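Putative hydantoin racemase (Klebsiella pneumoniae subsp. pneumoniae, PDB 3QVJ) racemises allantoin and probably also interconverts the D and L forms of other 5-monosubstituted hydantoins. Local coordinates at residues R3-N8 against D71-A76. Residues are numbered along the deposited sequence; the frame is centred on the assembly and turned at random.
Sequences RIQVIN and DGHVIA
The imidazole of His73 meets the carboxamide of Gln5 at its edge: ND1 donates to Gln5 OE1 over 2.8 Å, with the oxygen lying exactly in the ring plane, while the amide plane is turned 58° from the ring. The two residues belong to strands 2-7 and 72-75, the inner strands of a parallel sheet with order 2-1-3-4, sandwiched between helices in one α/β domain of the Asp/Glu/hydantoin racemase fold. With its CG anti to the backbone N (chi1 -168°) and an extended chain beyond, Gln5 brings OE1 to the ND1 edge of the ring, its amide crossing at a slant. NE2 of the same amide is hydrogen-bonded to Gln61 O of helix 48-68, so both its ends are held. Ile62 of that helix packs on His73, on the face where Gln5 and His73 lie with Ile7 and Ile75.

Neighbouring parallel strands can thus be linked by side chains as well as by backbone. The chain between these two passes through helix 13-26, strand 31-36 and helix 48-68. Backbone hydrogen bonds alternate across the seam: Gln5 N to Gly72 O, Val74 N to Gln5 O, Ile7 N to Val74 O, then Ala76 N to Ile7 O at 2.8 Å.

On the opposite face, Val74 sits between two residues of the other strand. Its CG1 reaches Ile4 CG2 at 3.9 Å, and its CG2 lies beside Val6 CG1 at 3.8 Å; helix 203-216 covers Ile4 and Val74, and Ile19 of helix 13-26 covers Val6.

Asp71 grips the start of strand 2-7 twice. Its N donates to Arg3 O at 2.8 Å, and its OD2 accepts from Arg3 N along an almost straight path (173°), using the anti lone pair. A water in the guanidinium plane joins the side chains, accepting from Arg3 NE and donating to Asp71 OD2 at 3.2 Å.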
loop_
_atom_site.group_PDB
_atom_site.type_symbol
_atom_site.label_atom_id
_atom_site.label_comp_id
_atom_site.label_asym_id
_atom_site.label_seq_id
_atom_site.Cartn_x
_atom_site.Cartn_y
_atom_site.Cartn_z
ATOM N N ARG A 3 10.559 -30.623 22.477
ATOM C CA ARG A 3 11.733 -30.740 21.616
ATOM C C ARG A 3 11.610 -29.838 20.385
ATOM O O ARG A 3 10.667 -29.967 19.597
ATOM C CB ARG A 3 11.972 -32.199 21.219
ATOM C CG ARG A 3 12.197 -33.133 22.412
ATOM C CD ARG A 3 12.763 -34.461 21.965
ATOM N NE ARG A 3 11.833 -35.182 21.097
ATOM C CZ ARG A 3 12.200 -35.986 20.105
ATOM N NH1 ARG A 3 13.485 -36.178 19.830
ATOM N NH2 ARG A 3 11.275 -36.589 19.379
ATOM N N ILE A 4 12.563 -28.917 20.251
ATOM C CA ILE A 4 12.569 -27.935 19.163
ATOM C C ILE A 4 13.787 -28.122 18.257
ATOM O O ILE A 4 14.929 -27.955 18.697
ATOM C CB ILE A 4 12.538 -26.475 19.706
ATOM C CG1 ILE A 4 11.286 -26.251 20.559
ATOM C CG2 ILE A 4 12.599 -25.458 18.553
ATOM C CD1 ILE A 4 11.232 -24.899 21.242
ATOM N N GLN A 5 13.526 -28.470 16.998
ATOM C CA GLN A 5 14.571 -28.617 15.989
ATOM C C GLN A 5 14.963 -27.248 15.430
ATOM O O GLN A 5 14.177 -26.606 14.723
ATOM C CB GLN A 5 14.102 -29.536 14.854
ATOM C CG GLN A 5 15.235 -29.980 13.915
ATOM C CD GLN A 5 14.750 -30.592 12.612
ATOM O OE1 GLN A 5 13.720 -30.190 12.058
ATOM N NE2 GLN A 5 15.508 -31.566 12.102
ATOM N N VAL A 6 16.173 -26.802 15.760
ATOM C CA VAL A 6 16.686 -25.535 15.260
ATOM C C VAL A 6 17.604 -25.819 14.075
ATOM O O VAL A 6 18.702 -26.375 14.231
ATOM C CB VAL A 6 17.407 -24.716 16.359
ATOM C CG1 VAL A 6 17.878 -23.366 15.808
ATOM C CG2 VAL A 6 16.485 -24.505 17.566
ATOM N N ILE A 7 17.126 -25.444 12.892
ATOM C CA ILE A 7 17.789 -25.773 11.639
ATOM C C ILE A 7 18.605 -24.598 11.126
ATOM O O ILE A 7 18.049 -23.564 10.732
ATOM C CB ILE A 7 16.774 -26.171 10.535
ATOM C CG1 ILE A 7 15.817 -27.265 11.028
ATOM C CG2 ILE A 7 17.504 -26.585 9.251
ATOM C CD1 ILE A 7 14.676 -27.547 10.080
ATOM N N ASN A 8 19.924 -24.764 11.139
ATOM C CA ASN A 8 20.803 -23.882 10.395
ATOM C C ASN A 8 20.730 -24.324 8.932
ATOM O O ASN A 8 21.134 -25.445 8.606
ATOM C CB ASN A 8 22.236 -23.970 10.932
ATOM C CG ASN A 8 23.224 -23.130 10.125
ATOM O OD1 ASN A 8 22.837 -22.198 9.409
ATOM N ND2 ASN A 8 24.510 -23.460 10.241
ATOM N N ASP A 71 8.417 -31.127 18.366
ATOM C CA ASP A 71 7.252 -30.272 18.602
ATOM C C ASP A 71 7.200 -29.047 17.686
ATOM O O ASP A 71 6.124 -28.489 17.449
ATOM C CB ASP A 71 7.184 -29.865 20.075
ATOM C CG ASP A 71 7.032 -31.067 20.994
ATOM O OD1 ASP A 71 5.940 -31.667 20.996
ATOM O OD2 ASP A 71 8.001 -31.419 21.692
ATOM N N GLY A 72 8.360 -28.644 17.170
ATOM C CA GLY A 72 8.444 -27.489 16.283
ATOM C C GLY A 72 9.830 -27.286 15.710
ATOM O O GLY A 72 10.788 -27.976 16.082
ATOM N N HIS A 73 9.931 -26.327 14.795
ATOM C CA HIS A 73 11.152 -26.097 14.049
ATOM C C HIS A 73 11.435 -24.605 13.939
ATOM O O HIS A 73 10.511 -23.793 13.837
ATOM C CB HIS A 73 11.026 -26.665 12.636
ATOM C CG HIS A 73 10.379 -28.016 12.566
ATOM N ND1 HIS A 73 11.100 -29.175 12.381
ATOM C CD2 HIS A 73 9.078 -28.386 12.622
ATOM C CE1 HIS A 73 10.272 -30.202 12.332
ATOM N NE2 HIS A 73 9.040 -29.752 12.485
ATOM N N VAL A 74 12.715 -24.245 13.963
ATOM C CA VAL A 74 13.115 -22.914 13.529
ATOM C C VAL A 74 14.058 -22.941 12.323
ATOM O O VAL A 74 14.894 -23.844 12.178
ATOM C CB VAL A 74 13.544 -21.944 14.703
ATOM C CG1 VAL A 74 13.358 -22.568 16.088
ATOM C CG2 VAL A 74 14.934 -21.324 14.516
ATOM N N ILE A 75 13.857 -21.979 11.428
ATOM C CA ILE A 75 14.723 -21.807 10.272
ATOM C C ILE A 75 15.678 -20.660 10.588
ATOM O O ILE A 75 15.287 -19.487 10.579
ATOM C CB ILE A 75 13.907 -21.573 8.992
ATOM C CG1 ILE A 75 13.006 -22.794 8.723
ATOM C CG2 ILE A 75 14.834 -21.297 7.804
ATOM C CD1 ILE A 75 12.064 -22.644 7.548
ATOM N N ALA A 76 16.926 -21.020 10.890
ATOM C CA ALA A 76 17.904 -20.081 11.435
ATOM C C ALA A 76 18.808 -19.404 10.392
ATOM O O ALA A 76 20.015 -19.248 10.603
ATOM C CB ALA A 76 18.736 -20.756 12.527
HETATM O O HOH W 1 8.874 -34.469 21.390
HETATM O O HOH W 2 22.102 -19.871 8.327
#